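Local coordinates for protein inorganic pyrophosphatase (PDB 3TR4) that probably hydrolyses inorganic pyrophosphate to two phosphate ions with the help of divalent metal ions, working as a homohexamer, at residues Leu7-Asp15 with Gly58-Gln66. Sequence-based numbering, arbitrary orientation.
Sequences LVSAGKGID and GFVPSTLAQ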
loop_
_atom_site.group_PDB
_atom_site.type_symbol
_atom_site.label_atom_id
_atom_site.label_comp_id
_atom_site.label_asym_id
_atom_site.label_seq_id
_atom_site.Cartn_x
_atom_site.Cartn_y
_atom_site.Cartn_z
ATOM N N LEU B 7 -5.130 31.270 -12.100
ATOM C CA LEU B 7 -3.935 31.312 -12.935
ATOM C C LEU B 7 -2.672 31.162 -12.094
ATOM O O LEU B 7 -2.309 32.060 -11.335
ATOM C CB LEU B 7 -3.877 32.619 -13.726
ATOM C CG LEU B 7 -5.083 32.925 -14.612
ATOM C CD1 LEU B 7 -4.848 34.202 -15.402
ATOM C CD2 LEU B 7 -5.369 31.759 -15.543
ATOM N N VAL B 8 -2.002 30.027 -12.240
ATOM C CA VAL B 8 -0.784 29.759 -11.489
ATOM C C VAL B 8 0.445 30.131 -12.310
ATOM O O VAL B 8 0.674 29.577 -13.383
ATOM C CB VAL B 8 -0.697 28.278 -11.087
ATOM C CG1 VAL B 8 0.574 28.018 -10.301
ATOM C CG2 VAL B 8 -1.920 27.882 -10.277
ATOM N N SER B 9 1.233 31.073 -11.803
ATOM C CA SER B 9 2.433 31.519 -12.504
ATOM C C SER B 9 3.496 30.424 -12.544
ATOM O O SER B 9 3.496 29.504 -11.722
ATOM C CB SER B 9 3.013 32.774 -11.851
ATOM O OG SER B 9 3.930 32.441 -10.820
ATOM N N ALA B 10 4.408 30.536 -13.505
ATOM C CA ALA B 10 5.494 29.578 -13.653
ATOM C C ALA B 10 6.455 29.636 -12.470
ATOM O O ALA B 10 7.210 28.695 -12.223
ATOM C CB ALA B 10 6.239 29.825 -14.954
ATOM N N GLY B 11 6.424 30.744 -11.738
ATOM C CA GLY B 11 7.320 30.927 -10.611
ATOM C C GLY B 11 8.353 32.010 -10.862
ATOM O O GLY B 11 8.184 32.849 -11.751
ATOM N N LYS B 12 9.432 31.986 -10.087
ATOM C CA LYS B 12 10.439 33.045 -10.137
ATOM C C LYS B 12 11.529 32.817 -11.181
ATOM O O LYS B 12 11.960 33.756 -11.849
ATOM C CB LYS B 12 11.058 33.260 -8.751
ATOM C CG LYS B 12 10.065 33.778 -7.721
ATOM C CD LYS B 12 10.682 33.916 -6.337
ATOM C CE LYS B 12 9.694 34.560 -5.376
ATOM N NZ LYS B 12 10.225 34.669 -3.992
ATOM N N GLY B 13 11.979 31.573 -11.322
ATOM C CA GLY B 13 13.052 31.268 -12.250
ATOM C C GLY B 13 13.548 29.840 -12.129
ATOM O O GLY B 13 12.949 29.028 -11.430
ATOM N N ILE B 14 14.655 29.547 -12.803
ATOM C CA ILE B 14 15.155 28.179 -12.921
ATOM C C ILE B 14 15.567 27.573 -11.576
ATOM O O ILE B 14 15.656 26.351 -11.441
ATOM C CB ILE B 14 16.337 28.101 -13.914
ATOM C CG1 ILE B 14 16.518 26.671 -14.428
ATOM C CG2 ILE B 14 17.610 28.642 -13.277
ATOM C CD1 ILE B 14 15.302 26.125 -15.167
ATOM N N ASP B 15 15.808 28.426 -10.583
ATOM C CA ASP B 15 16.195 27.967 -9.250
ATOM C C ASP B 15 15.019 27.950 -8.283
ATOM O O ASP B 15 15.173 27.607 -7.113
ATOM C CB ASP B 15 17.303 28.848 -8.674
ATOM C CG ASP B 15 18.649 28.582 -9.310
ATOM O OD1 ASP B 15 19.137 29.453 -10.059
ATOM O OD2 ASP B 15 19.219 27.497 -9.063
ATOM N N GLY B 58 5.536 16.002 -13.682
ATOM C CA GLY B 58 4.553 17.067 -13.722
ATOM C C GLY B 58 4.853 18.081 -14.804
ATOM O O GLY B 58 5.556 17.786 -15.765
ATOM N N PHE B 59 4.325 19.286 -14.636
ATOM C CA PHE B 59 4.520 20.348 -15.608
ATOM C C PHE B 59 4.625 21.694 -14.909
ATOM O O PHE B 59 4.219 21.839 -13.752
ATOM C CB PHE B 59 3.358 20.371 -16.603
ATOM C CG PHE B 59 2.040 20.756 -15.986
ATOM C CD1 PHE B 59 1.224 19.797 -15.407
ATOM C CD2 PHE B 59 1.622 22.076 -15.978
ATOM C CE1 PHE B 59 0.014 20.149 -14.835
ATOM C CE2 PHE B 59 0.415 22.434 -15.410
ATOM C CZ PHE B 59 -0.391 21.472 -14.839
ATOM N N VAL B 60 5.180 22.675 -15.614
ATOM C CA VAL B 60 5.233 24.047 -15.124
ATOM C C VAL B 60 4.032 24.811 -15.662
ATOM O O VAL B 60 3.881 24.942 -16.875
ATOM C CB VAL B 60 6.514 24.770 -15.597
ATOM C CG1 VAL B 60 6.637 26.143 -14.937
ATOM C CG2 VAL B 60 7.737 23.924 -15.308
ATOM N N PRO B 61 3.175 25.327 -14.766
ATOM C CA PRO B 61 2.008 26.099 -15.200
ATOM C C PRO B 61 2.456 27.386 -15.880
ATOM O O PRO B 61 3.542 27.874 -15.573
ATOM C CB PRO B 61 1.292 26.436 -13.886
ATOM C CG PRO B 61 1.945 25.619 -12.834
ATOM C CD PRO B 61 3.326 25.328 -13.304
ATOM N N SER B 62 1.632 27.927 -16.774
ATOM C CA SER B 62 1.962 29.164 -17.479
ATOM C C SER B 62 3.206 29.028 -18.355
ATOM O O SER B 62 3.990 29.966 -18.488
ATOM C CB SER B 62 2.121 30.329 -16.503
ATOM O OG SER B 62 0.868 30.695 -15.957
ATOM N N THR B 63 3.377 27.851 -18.946
ATOM C CA THR B 63 4.436 27.627 -19.921
ATOM C C THR B 63 3.873 26.856 -21.102
ATOM O O THR B 63 2.819 26.227 -20.994
ATOM C CB THR B 63 5.610 26.826 -19.328
ATOM O OG1 THR B 63 5.188 25.483 -19.051
ATOM C CG2 THR B 63 6.108 27.479 -18.056
ATOM N N LEU B 64 4.585 26.899 -22.221
ATOM C CA LEU B 64 4.143 26.228 -23.432
ATOM C C LEU B 64 5.329 25.611 -24.159
ATOM O O LEU B 64 6.206 26.324 -24.653
ATOM C CB LEU B 64 3.418 27.219 -24.349
ATOM C CG LEU B 64 2.923 26.679 -25.691
ATOM C CD1 LEU B 64 1.923 25.555 -25.476
ATOM C CD2 LEU B 64 2.312 27.796 -26.516
ATOM N N ALA B 65 5.360 24.283 -24.214
ATOM C CA ALA B 65 6.398 23.569 -24.944
ATOM C C ALA B 65 6.041 23.499 -26.428
ATOM O O ALA B 65 4.977 23.959 -26.836
ATOM C CB ALA B 65 6.585 22.172 -24.369
ATOM N N GLN B 66 6.928 22.922 -27.232
ATOM C CA GLN B 66 6.711 22.853 -28.673
ATOM C C GLN B 66 5.525 21.966 -29.041
ATOM O O GLN B 66 4.936 22.117 -30.111
ATOM C CB GLN B 66 7.971 22.361 -29.387
ATOM C CG GLN B 66 9.194 23.230 -29.152
ATOM C CD GLN B 66 10.396 22.778 -29.959
ATOM O OE1 GLN B 66 10.255 22.140 -31.002
ATOM N NE2 GLN B 66 11.589 23.104 -29.475
#
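V8 meets P61 and S62 through both its side chain and its carbonyl. Its CG1, anti to the backbone N (chi1 -180°), lies beside the carbonyl carbon and reaches the proline ring, 3.7 Å from P61 CG. V8 also packs on L86 of strand 86-99 and on F40 of a neighbouring subunit, so this end of the contact sits close to an interface of the hexamer. The carbonyl itself is gripped by a hydroxyl: S62 OG donates to V8 O at 2.8 Å, coming from above the carbonyl plane, 43° out of it, rather than along a lone pair. With chi1 of S62 at -70°, OG stands beside its own N and anti to the carbonyl carbon, where it meets V8 O. P61 CB closes on the same oxygen, 3.2 Å from V8 O. S9 CB points away from 58-66, and S9 OG takes a weak bond from G11 N; its backbone O is held by N18 ND2.

Together these residues lay the N-terminal arm, just before strand 16-23, against the loop leaving strand 56-59, two strands that pair antiparallel in the central sheet of this pyrophosphatase fold. The same loop runs on to D67, a manganese ligand, with the side chain of T63 about 10 Å from the ion.

At A10 the two backbones run nearest, its CA facing P61 CA. A CA-H...O contact joins A10 CA to P61 O at 3.2 Å, while A10 N makes no hydrogen bond to that oxygen. The methyl CB of A10 packs on V60 CG1, 3.7 Å away, with T63 CG2 next to that contact on the same side, 3.9 Å from A10 CB. T63 OG1 bonds to V60 O at 2.6 Å and hydrogen-bonds with L71 N.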